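Local structure of phosphoserine aminotransferase (Bacillus alcalophilus, 1W23) at residues 97-102 / 156-161; 134-139 / 143-148; 276-281 / 351-356; 310-315 / 331-336. The protein catalyses the reversible, pyridoxal phosphate-dependent transamination that converts 3-phosphohydroxypyruvate to phosphoserine in serine biosynthesis, and makes phosphohydroxythreonine in the same way. One frame throughout, in Å; residues are numbered along the deposited sequence.

Contact 1: 97-102 / 156-161. With PLP (pyridoxal-5'-phosphate), chain J.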
loop_
_atom_site.group_PDB
_atom_site.type_symbol
_atom_site.label_atom_id
_atom_site.label_comp_id
_atom_site.label_asym_id
_atom_site.label_seq_id
_atom_site.Cartn_x
_atom_site.Cartn_y
_atom_site.Cartn_z
ATOM N N VAL A 97 13.877 8.404 -21.998
ATOM C CA VAL A 97 15.129 9.101 -21.809
ATOM C C VAL A 97 15.814 8.454 -20.613
ATOM O O VAL A 97 15.267 8.450 -19.492
ATOM C CB VAL A 97 14.972 10.606 -21.598
ATOM C CG1 VAL A 97 16.332 11.305 -21.429
ATOM C CG2 VAL A 97 14.194 11.265 -22.726
ATOM N N LEU A 98 17.002 7.886 -20.818
ATOM C CA LEU A 98 17.709 7.200 -19.761
ATOM C C LEU A 98 18.693 8.132 -19.036
ATOM O O LEU A 98 19.671 8.586 -19.649
ATOM C CB LEU A 98 18.481 6.002 -20.280
ATOM C CG LEU A 98 17.610 4.893 -20.949
ATOM C CD1 LEU A 98 18.493 3.725 -21.393
ATOM C CD2 LEU A 98 16.508 4.413 -20.008
ATOM N N THR A 99 18.413 8.427 -17.754
ATOM C CA THR A 99 19.276 9.264 -16.953
ATOM C C THR A 99 19.687 8.604 -15.652
ATOM O O THR A 99 20.344 9.227 -14.810
ATOM C CB THR A 99 18.685 10.656 -16.699
ATOM O OG1 THR A 99 17.285 10.542 -16.297
ATOM C CG2 THR A 99 18.700 11.518 -17.958
ATOM N N GLY A 100 19.358 7.329 -15.440
ATOM C CA GLY A 100 19.838 6.563 -14.310
ATOM C C GLY A 100 19.232 5.192 -14.285
ATOM O O GLY A 100 18.609 4.731 -15.251
ATOM N N SER A 101 19.418 4.501 -13.177
ATOM C CA SER A 101 18.937 3.149 -12.991
ATOM C C SER A 101 17.416 3.096 -12.951
ATOM O O SER A 101 16.793 2.176 -13.509
ATOM C CB SER A 101 19.554 2.569 -11.637
ATOM O OG SER A 101 18.856 1.381 -11.286
ATOM N N TRP A 102 16.768 4.066 -12.279
ATOM C CA TRP A 102 15.313 4.080 -12.266
ATOM C C TRP A 102 14.754 4.264 -13.660
ATOM O O TRP A 102 13.689 3.680 -13.975
ATOM C CB TRP A 102 14.773 5.145 -11.271
ATOM C CG TRP A 102 15.095 4.718 -9.840
ATOM C CD1 TRP A 102 15.900 5.351 -8.948
ATOM C CD2 TRP A 102 14.624 3.531 -9.192
ATOM N NE1 TRP A 102 15.944 4.651 -7.785
ATOM C CE2 TRP A 102 15.172 3.528 -7.892
ATOM C CE3 TRP A 102 13.770 2.473 -9.550
ATOM C CZ2 TRP A 102 14.905 2.506 -6.991
ATOM C CZ3 TRP A 102 13.507 1.461 -8.657
ATOM C CH2 TRP A 102 14.083 1.503 -7.387
ATOM N N THR A 156 21.564 13.234 -10.062
ATOM C CA THR A 156 21.357 14.206 -11.126
ATOM C C THR A 156 19.869 14.543 -11.245
ATOM O O THR A 156 19.012 13.752 -10.824
ATOM C CB THR A 156 21.872 13.673 -12.483
ATOM O OG1 THR A 156 21.075 12.530 -12.786
ATOM C CG2 THR A 156 23.341 13.328 -12.463
ATOM N N GLN A 157 19.574 15.708 -11.829
ATOM C CA GLN A 157 18.200 16.195 -11.862
ATOM C C GLN A 157 17.996 17.127 -13.039
ATOM O O GLN A 157 18.860 17.971 -13.342
ATOM C CB GLN A 157 17.938 16.959 -10.540
ATOM C CG GLN A 157 16.562 17.492 -10.321
ATOM C CD GLN A 157 16.419 18.217 -9.006
ATOM O OE1 GLN A 157 17.407 18.743 -8.447
ATOM N NE2 GLN A 157 15.177 18.261 -8.458
ATOM N N TYR A 158 16.842 17.008 -13.674
ATOM C CA TYR A 158 16.399 17.961 -14.687
ATOM C C TYR A 158 16.282 19.355 -14.087
ATOM O O TYR A 158 15.644 19.543 -13.046
ATOM C CB TYR A 158 15.063 17.543 -15.275
ATOM C CG TYR A 158 15.112 16.420 -16.301
ATOM C CD1 TYR A 158 15.394 15.108 -15.936
ATOM C CD2 TYR A 158 14.836 16.666 -17.643
ATOM C CE1 TYR A 158 15.420 14.082 -16.876
ATOM C CE2 TYR A 158 14.860 15.657 -18.569
ATOM C CZ TYR A 158 15.153 14.365 -18.204
ATOM O OH TYR A 158 15.176 13.373 -19.169
ATOM N N GLN A 159 16.839 20.356 -14.789
ATOM C CA GLN A 159 16.706 21.755 -14.378
ATOM C C GLN A 159 15.419 22.347 -14.880
ATOM O O GLN A 159 14.964 23.339 -14.275
ATOM C CB GLN A 159 17.878 22.594 -14.938
ATOM C CG GLN A 159 19.200 22.034 -14.451
ATOM C CD GLN A 159 19.224 21.928 -12.937
ATOM O OE1 GLN A 159 19.145 23.002 -12.285
ATOM N NE2 GLN A 159 19.272 20.715 -12.388
ATOM N N ASN A 160 14.896 21.838 -15.941
ATOM C CA ASN A 160 13.660 22.277 -16.611
ATOM C C ASN A 160 13.262 21.106 -17.494
ATOM O O ASN A 160 13.975 20.067 -17.498
ATOM C CB ASN A 160 13.851 23.592 -17.355
ATOM C CG ASN A 160 15.143 23.550 -18.137
ATOM O OD1 ASN A 160 15.305 22.639 -18.947
ATOM N ND2 ASN A 160 16.040 24.495 -17.892
ATOM N N PHE A 161 12.148 21.206 -18.165
ATOM C CA PHE A 161 11.546 20.065 -18.841
ATOM C C PHE A 161 11.302 20.400 -20.278
ATOM O O PHE A 161 10.970 21.526 -20.639
ATOM C CB PHE A 161 10.232 19.679 -18.145
ATOM C CG PHE A 161 10.503 19.205 -16.730
ATOM C CD1 PHE A 161 10.142 19.950 -15.647
ATOM C CD2 PHE A 161 11.145 17.995 -16.514
ATOM C CE1 PHE A 161 10.439 19.497 -14.359
ATOM C CE2 PHE A 161 11.420 17.541 -15.224
ATOM C CZ PHE A 161 11.035 18.278 -14.129
HETATM N N1 PLP J . 11.669 5.787 -9.156
HETATM C C2 PLP J . 12.531 6.593 -8.432
HETATM C C2A PLP J . 13.045 7.803 -9.118
HETATM C C3 PLP J . 12.861 6.253 -7.129
HETATM O O3 PLP J . 13.659 7.031 -6.435
HETATM C C4 PLP J . 12.321 5.050 -6.543
HETATM C C4A PLP J . 12.631 4.740 -5.122
HETATM C C5 PLP J . 11.439 4.270 -7.311
HETATM C C6 PLP J . 11.156 4.650 -8.613
HETATM C C5A PLP J . 10.846 2.987 -6.806
HETATM O O4P PLP J . 9.713 3.310 -5.918
HETATM P P PLP J . 8.931 2.093 -5.160
HETATM O O1P PLP J . 9.936 1.424 -4.274
HETATM O O2P PLP J . 8.408 1.163 -6.245
HETATM O O3P PLP J . 7.818 2.853 -4.457
HETATM O O HOH W 1 15.136 10.826 -17.930
HETATM O O HOH W 2 22.049 11.321 -14.962
#
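Thr99 and Thr156 mark the closest approach of the two backbones, with their CA atoms 7.9 Å apart and no direct hydrogen bond between the segments. Strand 93-98 ends here and passes through Gly100, the N-cap, into helix 101-111, while 156-161 leaves a short hairpin strand. Two waters bridge the segments. One molecule donates to Val97 O and Thr99 OG1 and also bonds Tyr158 OH (2.8 Å), lying in the plane of the tyrosine ring at its edge. A second lies within hydrogen-bonding distance of both Thr99 O and Thr156 OG1 (2.7 Å from the latter). Both threonine hydroxyls are also hydrogen-bonded to the carboxamide of Asn151. Direct packing comes from Tyr158, whose OH lies 3.3 Å from Val97 CG1 and whose CE1 turns an edge to Thr99 OG1. Beyond the N-cap, the Trp102 indole stacks against one face of the cofactor, with PLP C4 3.5 Å above the indole plane over its centre. Replacing the indole by an alanine's methyl is likely to leave that pyridine face without its aromatic cover and let the cofactor tilt. The chemistry thus implies a helix start tied through ordered water to the hairpin, with the cofactor-stacking indole two residues past the cap.

Contact 2: 134-139 / 143-148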
loop_
_atom_site.group_PDB
_atom_site.type_symbol
_atom_site.label_atom_id
_atom_site.label_comp_id
_atom_site.label_asym_id
_atom_site.label_seq_id
_atom_site.Cartn_x
_atom_site.Cartn_y
_atom_site.Cartn_z
ATOM N N SER A 134 18.099 18.781 -27.355
ATOM C CA SER A 134 18.375 18.686 -28.782
ATOM C C SER A 134 18.789 17.261 -29.183
ATOM O O SER A 134 18.737 16.950 -30.391
ATOM C CB SER A 134 19.455 19.718 -29.194
ATOM O OG SER A 134 20.679 19.490 -28.543
ATOM N N GLU A 135 19.265 16.457 -28.262
ATOM C CA GLU A 135 19.666 15.122 -28.594
ATOM C C GLU A 135 18.474 14.140 -28.723
ATOM O O GLU A 135 18.683 12.989 -29.120
ATOM C CB GLU A 135 20.640 14.579 -27.562
ATOM C CG GLU A 135 21.826 15.456 -27.228
ATOM C CD GLU A 135 22.621 14.999 -26.025
ATOM O OE1 GLU A 135 22.775 13.733 -25.947
ATOM O OE2 GLU A 135 23.166 15.707 -25.092
ATOM N N PHE A 136 17.283 14.581 -28.326
ATOM C CA PHE A 136 16.201 13.607 -28.187
ATOM C C PHE A 136 15.720 13.159 -29.556
ATOM O O PHE A 136 15.397 13.938 -30.464
ATOM C CB PHE A 136 15.000 14.194 -27.464
ATOM C CG PHE A 136 15.168 14.428 -25.969
ATOM C CD1 PHE A 136 16.370 14.368 -25.297
ATOM C CD2 PHE A 136 14.023 14.760 -25.248
ATOM C CE1 PHE A 136 16.394 14.614 -23.911
ATOM C CE2 PHE A 136 14.069 14.952 -23.905
ATOM C CZ PHE A 136 15.241 14.893 -23.241
ATOM N N GLN A 137 15.692 11.826 -29.694
ATOM C CA GLN A 137 15.249 11.172 -30.916
ATOM C C GLN A 137 13.790 10.728 -30.684
ATOM O O GLN A 137 13.511 9.810 -29.909
ATOM C CB GLN A 137 16.146 10.009 -31.289
ATOM C CG GLN A 137 17.608 10.470 -31.426
ATOM C CD GLN A 137 17.782 11.700 -32.320
ATOM O OE1 GLN A 137 18.407 12.736 -32.052
ATOM N NE2 GLN A 137 17.184 11.615 -33.521
ATOM N N LEU A 138 12.890 11.419 -31.370
ATOM C CA LEU A 138 11.457 11.255 -31.237
ATOM C C LEU A 138 10.893 10.510 -32.432
ATOM O O LEU A 138 11.461 10.580 -33.558
ATOM C CB LEU A 138 10.792 12.610 -31.060
ATOM C CG LEU A 138 11.320 13.502 -29.937
ATOM C CD1 LEU A 138 10.574 14.834 -29.936
ATOM C CD2 LEU A 138 11.274 12.747 -28.598
ATOM N N ASN A 139 9.758 9.826 -32.227
ATOM C CA ASN A 139 9.136 9.048 -33.292
ATOM C C ASN A 139 7.712 9.527 -33.458
ATOM O O ASN A 139 7.032 9.812 -32.448
ATOM C CB ASN A 139 9.098 7.532 -32.965
ATOM C CG ASN A 139 10.476 7.018 -32.627
ATOM O OD1 ASN A 139 11.337 6.891 -33.512
ATOM N ND2 ASN A 139 10.736 6.754 -31.355
ATOM N N ALA A 143 3.968 6.545 -28.257
ATOM C CA ALA A 143 2.811 6.575 -27.347
ATOM C C ALA A 143 3.007 7.655 -26.275
ATOM O O ALA A 143 2.039 8.254 -25.755
ATOM C CB ALA A 143 2.620 5.218 -26.690
ATOM N N TYR A 144 4.243 7.916 -25.898
ATOM C CA TYR A 144 4.643 8.850 -24.849
ATOM C C TYR A 144 6.131 8.962 -24.898
ATOM O O TYR A 144 6.834 8.138 -25.486
ATOM C CB TYR A 144 4.163 8.341 -23.492
ATOM C CG TYR A 144 4.599 6.971 -23.068
ATOM C CD1 TYR A 144 3.699 5.899 -23.212
ATOM C CD2 TYR A 144 5.859 6.706 -22.555
ATOM C CE1 TYR A 144 4.064 4.614 -22.851
ATOM C CE2 TYR A 144 6.228 5.430 -22.211
ATOM C CZ TYR A 144 5.346 4.389 -22.336
ATOM O OH TYR A 144 5.676 3.098 -21.987
ATOM N N LEU A 145 6.646 9.996 -24.203
ATOM C CA LEU A 145 8.065 10.161 -23.903
ATOM C C LEU A 145 8.199 10.164 -22.392
ATOM O O LEU A 145 7.550 11.007 -21.748
ATOM C CB LEU A 145 8.614 11.471 -24.467
ATOM C CG LEU A 145 10.118 11.685 -24.226
ATOM C CD1 LEU A 145 10.935 10.668 -24.994
ATOM C CD2 LEU A 145 10.483 13.112 -24.567
ATOM N N HIS A 146 8.969 9.229 -21.848
ATOM C CA HIS A 146 9.110 9.056 -20.391
ATOM C C HIS A 146 10.456 9.539 -19.933
ATOM O O HIS A 146 11.488 9.164 -20.512
ATOM C CB HIS A 146 8.916 7.567 -20.053
ATOM C CG HIS A 146 8.995 7.275 -18.578
ATOM N ND1 HIS A 146 10.208 7.216 -17.859
ATOM C CD2 HIS A 146 8.015 6.967 -17.697
ATOM C CE1 HIS A 146 9.909 6.886 -16.587
ATOM N NE2 HIS A 146 8.580 6.755 -16.469
ATOM N N ILE A 147 10.455 10.351 -18.860
ATOM C CA ILE A 147 11.660 10.845 -18.218
ATOM C C ILE A 147 11.602 10.518 -16.733
ATOM O O ILE A 147 10.543 10.240 -16.160
ATOM C CB ILE A 147 11.826 12.365 -18.419
ATOM C CG1 ILE A 147 10.771 13.192 -17.688
ATOM C CG2 ILE A 147 11.881 12.707 -19.916
ATOM C CD1 ILE A 147 11.004 14.683 -17.729
ATOM N N THR A 148 12.785 10.629 -16.091
ATOM C CA THR A 148 12.939 10.477 -14.655
ATOM C C THR A 148 13.492 11.817 -14.158
ATOM O O THR A 148 14.645 12.176 -14.496
ATOM C CB THR A 148 13.902 9.346 -14.307
ATOM O OG1 THR A 148 13.551 8.171 -15.064
ATOM C CG2 THR A 148 13.903 9.083 -12.818
#
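Leu145 swings its CG trans to the backbone N (chi1 -178°), which carries the branched end out from the strand, CD2 toward both Phe136 and Leu138 and CD1 toward Leu138. These two adopt the other common setting, with CG trans to the carbonyl carbon (chi1 -72° for Phe136 and -54° for Leu138), and bring their ends down onto it. The contact belongs to the seven-stranded mixed sheet of the fold type I PLP enzymes. Strand 142-148 is an interior strand, running parallel to its neighbours 93-98 and 169-172, and the loop 134-139 passes over one face of it. The CA atoms of Leu138 and Leu145 are 8.2 Å apart, no hydrogen bond crosses, and apolar side chains make the contact. Phe136 crosses Leu145 at about a right angle, and its side chain also touches Val97 of the neighbouring strand 93-98 and Ala120 of strand 115-121 beyond it, while Leu138 lies nearer the solvent and leans on His166. Tyr144 and His146 point the other way, onto helix 75-87, and Thr148 at the far end of the strand touches the cofactor. The loop thus packs on the face of the sheet turned from that helix. At its centre, Leu145 CD2 sits 4.0 Å from Phe136 CD2 and 4.1 Å from Phe136 CE2, and the same methyl carbon lies 4.1 Å from Leu138 CD2.

Contact 3: 276-281 / 351-356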
loop_
_atom_site.group_PDB
_atom_site.type_symbol
_atom_site.label_atom_id
_atom_site.label_comp_id
_atom_site.label_asym_id
_atom_site.label_seq_id
_atom_site.Cartn_x
_atom_site.Cartn_y
_atom_site.Cartn_z
ATOM N N ASP A 276 29.066 23.073 -1.560
ATOM C CA ASP A 276 30.209 23.947 -1.279
ATOM C C ASP A 276 31.297 23.163 -0.524
ATOM O O ASP A 276 32.502 23.386 -0.750
ATOM C CB ASP A 276 29.767 25.171 -0.497
ATOM C CG ASP A 276 29.085 26.234 -1.262
ATOM O OD1 ASP A 276 29.024 26.192 -2.502
ATOM O OD2 ASP A 276 28.621 27.217 -0.619
ATOM N N THR A 277 30.881 22.290 0.385
ATOM C CA THR A 277 31.869 21.501 1.152
ATOM C C THR A 277 32.674 20.621 0.196
ATOM O O THR A 277 33.899 20.479 0.301
ATOM C CB THR A 277 31.190 20.670 2.215
ATOM O OG1 THR A 277 30.378 21.516 3.075
ATOM C CG2 THR A 277 32.162 19.968 3.117
ATOM N N ILE A 278 31.985 19.976 -0.756
ATOM C CA ILE A 278 32.666 19.193 -1.766
ATOM C C ILE A 278 33.619 20.054 -2.584
ATOM O O ILE A 278 34.813 19.718 -2.793
ATOM C CB ILE A 278 31.625 18.459 -2.673
ATOM C CG1 ILE A 278 30.870 17.397 -1.855
ATOM C CG2 ILE A 278 32.279 17.857 -3.910
ATOM C CD1 ILE A 278 29.643 16.837 -2.602
ATOM N N ASP A 279 33.117 21.180 -3.080
ATOM C CA ASP A 279 33.877 22.018 -3.989
ATOM C C ASP A 279 35.082 22.656 -3.312
ATOM O O ASP A 279 36.089 22.878 -3.990
ATOM C CB ASP A 279 32.954 23.051 -4.648
ATOM C CG ASP A 279 31.936 22.425 -5.563
ATOM O OD1 ASP A 279 32.128 21.271 -6.004
ATOM O OD2 ASP A 279 30.948 23.128 -5.889
ATOM N N GLU A 280 35.001 22.919 -2.008
ATOM C CA GLU A 280 36.086 23.519 -1.227
ATOM C C GLU A 280 37.090 22.499 -0.755
ATOM O O GLU A 280 38.090 22.849 -0.089
ATOM C CB GLU A 280 35.476 24.247 -0.014
ATOM C CG GLU A 280 34.625 25.491 -0.289
ATOM C CD GLU A 280 33.696 25.899 0.854
ATOM O OE1 GLU A 280 32.886 26.839 0.718
ATOM O OE2 GLU A 280 33.704 25.269 1.958
ATOM N N SER A 281 36.906 21.210 -1.042
ATOM C CA SER A 281 37.709 20.121 -0.473
ATOM C C SER A 281 38.966 19.766 -1.263
ATOM O O SER A 281 39.662 18.793 -0.918
ATOM C CB SER A 281 36.877 18.854 -0.307
ATOM O OG SER A 281 36.675 18.166 -1.558
ATOM N N GLU A 351 30.306 19.767 8.828
ATOM C CA GLU A 351 31.304 19.750 9.885
ATOM C C GLU A 351 32.006 18.388 9.955
ATOM O O GLU A 351 33.238 18.296 10.111
ATOM C CB GLU A 351 30.604 20.120 11.226
ATOM C CG GLU A 351 30.231 21.623 11.223
ATOM C CD GLU A 351 29.409 22.121 12.348
ATOM O OE1 GLU A 351 29.088 23.347 12.435
ATOM O OE2 GLU A 351 29.044 21.313 13.246
ATOM N N LEU A 352 31.249 17.292 9.822
ATOM C CA LEU A 352 31.843 15.962 9.772
ATOM C C LEU A 352 32.823 15.864 8.624
ATOM O O LEU A 352 33.940 15.343 8.770
ATOM C CB LEU A 352 30.722 14.931 9.593
ATOM C CG LEU A 352 31.123 13.472 9.380
ATOM C CD1 LEU A 352 31.224 12.718 10.691
ATOM C CD2 LEU A 352 30.100 12.660 8.594
ATOM N N MET A 353 32.390 16.320 7.454
ATOM C CA MET A 353 33.215 16.233 6.254
ATOM C C MET A 353 34.512 17.036 6.385
ATOM O O MET A 353 35.609 16.587 5.969
ATOM C CB MET A 353 32.434 16.674 5.016
ATOM C CG MET A 353 31.354 15.668 4.621
ATOM S SD MET A 353 30.219 16.193 3.339
ATOM C CE MET A 353 31.271 16.063 1.854
ATOM N N ILE A 354 34.427 18.238 6.931
ATOM C CA ILE A 354 35.620 19.080 7.096
ATOM C C ILE A 354 36.572 18.428 8.077
ATOM O O ILE A 354 37.774 18.331 7.839
ATOM C CB ILE A 354 35.233 20.506 7.506
ATOM C CG1 ILE A 354 34.523 21.224 6.363
ATOM C CG2 ILE A 354 36.485 21.296 7.970
ATOM C CD1 ILE A 354 33.887 22.520 6.748
ATOM N N GLN A 355 36.039 17.963 9.204
ATOM C CA GLN A 355 36.890 17.350 10.220
ATOM C C GLN A 355 37.550 16.083 9.698
ATOM O O GLN A 355 38.748 15.853 9.941
ATOM C CB GLN A 355 36.075 17.102 11.511
ATOM C CG GLN A 355 36.868 16.415 12.641
ATOM C CD GLN A 355 36.016 16.014 13.845
ATOM O OE1 GLN A 355 35.163 16.743 14.369
ATOM N NE2 GLN A 355 36.179 14.788 14.308
ATOM N N PHE A 356 36.812 15.270 8.962
ATOM C CA PHE A 356 37.403 14.000 8.457
ATOM C C PHE A 356 38.529 14.312 7.495
ATOM O O PHE A 356 39.589 13.680 7.522
ATOM C CB PHE A 356 36.294 13.146 7.822
ATOM C CG PHE A 356 36.792 11.769 7.447
ATOM C CD1 PHE A 356 36.772 10.752 8.389
ATOM C CD2 PHE A 356 37.291 11.547 6.181
ATOM C CE1 PHE A 356 37.311 9.528 8.037
ATOM C CE2 PHE A 356 37.803 10.304 5.829
ATOM C CZ PHE A 356 37.813 9.292 6.752
#
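Thr277 and Met353 form the tight part of this helix-helix contact, where the end of helix 259-279 lies against helix 343-359. The methyl CG2 of Thr277, trans to its backbone N, presses on Met353 CB at 3.8 Å. The methionine then bends at its last torsion (chi3 74°), which folds CE back toward the first helix, 4.0 Å from Ile278 CG1 and 4.2 Å from Thr277 CG2. One thioether methyl thus serves two residues of the opposing helix, although the CB of Ile278 points away from the contact. Toward the solvent the fit is looser. The backbones come closest there, with the CA atoms of Thr277 and Ile354 7.4 Å apart, yet the side chains only graze, Thr277 CG2 standing 4.2 Å from Ile354 CG1. Farther out, polar groups take over: Arg350 forms a salt bridge with Glu280 and a hydrogen bond with Thr277 OG1, which also bonds Ile273 O. The helix end itself is held by Ser281, whose OG donates to Ile278 O (2.7 Å) alongside the bond from its own backbone N to the same oxygen. On the inner side, Ile278 and Met353 continue into Phe301 of strand 298-302, and Met353 and Leu352 also meet Phe312, placing the two helices against that strand and beside helix 306-318.

Contact 4: 310-315 / 331-336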
loop_
_atom_site.group_PDB
_atom_site.type_symbol
_atom_site.label_atom_id
_atom_site.label_comp_id
_atom_site.label_asym_id
_atom_site.label_seq_id
_atom_site.Cartn_x
_atom_site.Cartn_y
_atom_site.Cartn_z
ATOM N N GLN A 310 35.121 3.892 3.051
ATOM C CA GLN A 310 34.694 3.043 4.168
ATOM C C GLN A 310 34.924 3.716 5.513
ATOM O O GLN A 310 34.058 3.689 6.393
ATOM C CB GLN A 310 35.416 1.685 4.103
ATOM C CG GLN A 310 35.220 0.807 2.911
ATOM C CD GLN A 310 36.353 -0.252 2.720
ATOM O OE1 GLN A 310 37.387 -0.515 3.358
ATOM N NE2 GLN A 310 36.192 -1.042 1.630
ATOM N N GLN A 311 36.089 4.341 5.666
ATOM C CA GLN A 311 36.442 4.997 6.902
ATOM C C GLN A 311 35.512 6.170 7.163
ATOM O O GLN A 311 35.045 6.367 8.309
ATOM C CB GLN A 311 37.903 5.436 6.849
ATOM C CG GLN A 311 38.882 4.277 6.905
ATOM C CD GLN A 311 40.279 4.703 6.446
ATOM O OE1 GLN A 311 40.587 5.873 6.241
ATOM N NE2 GLN A 311 41.109 3.672 6.289
ATOM N N PHE A 312 35.230 6.958 6.130
ATOM C CA PHE A 312 34.280 8.099 6.280
ATOM C C PHE A 312 32.916 7.619 6.681
ATOM O O PHE A 312 32.295 8.157 7.582
ATOM C CB PHE A 312 34.266 8.869 4.935
ATOM C CG PHE A 312 33.211 9.958 4.940
ATOM C CD1 PHE A 312 33.380 11.133 5.628
ATOM C CD2 PHE A 312 32.042 9.763 4.246
ATOM C CE1 PHE A 312 32.366 12.103 5.635
ATOM C CE2 PHE A 312 31.053 10.724 4.272
ATOM C CZ PHE A 312 31.199 11.889 4.973
ATOM N N LEU A 313 32.389 6.605 5.966
ATOM C CA LEU A 313 31.028 6.133 6.254
ATOM C C LEU A 313 30.945 5.534 7.656
ATOM O O LEU A 313 29.944 5.681 8.370
ATOM C CB LEU A 313 30.557 5.151 5.188
ATOM C CG LEU A 313 30.261 5.809 3.825
ATOM C CD1 LEU A 313 30.101 4.737 2.763
ATOM C CD2 LEU A 313 29.032 6.712 3.921
ATOM N N ALA A 314 32.026 4.869 8.116
ATOM C CA ALA A 314 32.046 4.336 9.470
ATOM C C ALA A 314 32.062 5.452 10.516
ATOM O O ALA A 314 31.366 5.339 11.523
ATOM C CB ALA A 314 33.246 3.383 9.673
ATOM N N LYS A 315 32.799 6.495 10.258
ATOM C CA LYS A 315 32.835 7.622 11.181
ATOM C C LYS A 315 31.484 8.288 11.211
ATOM O O LYS A 315 30.971 8.681 12.269
ATOM C CB LYS A 315 33.934 8.610 10.750
ATOM C CG LYS A 315 34.085 9.800 11.652
ATOM C CD LYS A 315 34.567 9.386 13.013
ATOM C CE LYS A 315 34.771 10.636 13.847
ATOM N NZ LYS A 315 35.031 10.282 15.274
ATOM N N GLY A 331 27.878 2.208 -4.925
ATOM C CA GLY A 331 28.877 2.531 -3.928
ATOM C C GLY A 331 28.946 4.024 -3.647
ATOM O O GLY A 331 28.060 4.812 -3.875
ATOM N N GLY A 332 30.110 4.428 -3.068
ATOM C CA GLY A 332 30.328 5.761 -2.598
ATOM C C GLY A 332 29.331 6.176 -1.531
ATOM O O GLY A 332 28.901 5.366 -0.695
ATOM N N CYS A 333 28.984 7.470 -1.536
ATOM C CA CYS A 333 28.189 8.101 -0.511
ATOM C C CYS A 333 26.987 8.795 -1.161
ATOM O O CYS A 333 27.090 9.266 -2.314
ATOM C CB CYS A 333 28.995 9.155 0.259
ATOM S SG CYS A 333 30.563 8.508 0.900
ATOM N N ARG A 334 25.896 8.909 -0.447
ATOM C CA ARG A 334 24.710 9.605 -0.947
ATOM C C ARG A 334 24.042 10.274 0.236
ATOM O O ARG A 334 23.562 9.615 1.137
ATOM C CB ARG A 334 23.729 8.649 -1.622
ATOM C CG ARG A 334 22.473 9.350 -2.119
ATOM C CD ARG A 334 21.601 8.452 -2.984
ATOM N NE ARG A 334 21.220 7.217 -2.290
ATOM C CZ ARG A 334 20.338 6.356 -2.782
ATOM N NH1 ARG A 334 19.734 6.573 -3.932
ATOM N NH2 ARG A 334 20.083 5.227 -2.070
ATOM N N ALA A 335 24.024 11.623 0.215
ATOM C CA ALA A 335 23.317 12.405 1.226
ATOM C C ALA A 335 21.940 12.780 0.635
ATOM O O ALA A 335 21.874 13.631 -0.274
ATOM C CB ALA A 335 24.093 13.666 1.612
ATOM N N SER A 336 20.875 12.141 1.097
ATOM C CA SER A 336 19.522 12.452 0.634
ATOM C C SER A 336 18.979 13.569 1.509
ATOM O O SER A 336 18.974 13.479 2.729
ATOM C CB SER A 336 18.655 11.217 0.654
ATOM O OG SER A 336 19.144 10.222 -0.239
#
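In the alpha/beta layer of the C-terminal part of the chain, helix 306-318 lies beside a small antiparallel sheet, and Phe312 and Leu313 receive Cys333 from strand 333-336. The Cys333 thiol, trans to its carbonyl carbon (chi1 -52°), projects from the first residue of the strand toward the helix. Its SG lies 3.8 Å from Leu313 CD2 and 3.9 Å from Phe312 CD2, wedged where two consecutive helix residues diverge. This is a sulfur-aromatic contact of oblique geometry: SG stands 5.0 Å from the ring centroid and 71° off the ring normal. Leu313 also sends its other methyl carbon, CD1, to within 3.7 Å of Gly332 O, so it packs on the approach to the strand as well. The Phe312 ring meets Phe356 edge-to-face and touches Phe301, which Cys333 touches too. Arg334, next along the strand, points away from the helix, and its NH1 bonds the carbonyl oxygen of Thr152, a cofactor-binding residue. One face of the strand is thus buried under the helix while the other turns to the rest of the enzyme, an arrangement consistent with the smaller, C-terminal alpha/beta domain of fold type I aminotransferases.

The four contacts fall into two touching pairs. Contacts 1 and 2, with centres 12 Å apart, share the seven-stranded sheet; along the chain contact 2 is nested inside the loop closed by contact 1. Contacts 3 and 4, 13 Å apart between centres, come later, contact 4 nested within contact 3, and meet where Leu352, Met353 and Phe356 pack on Phe312. The pairs do not touch: contacts 1 and 4 come within about 6 Å at their nearest atoms. The first pair lies on two neighbouring inner strands whose ends lead to the cofactor, through Trp102 after 93-98 and Thr148 ending 142-148; the second joins helices 259-279, 306-318 and 343-359 to the small antiparallel sheet, away from the annotated sites.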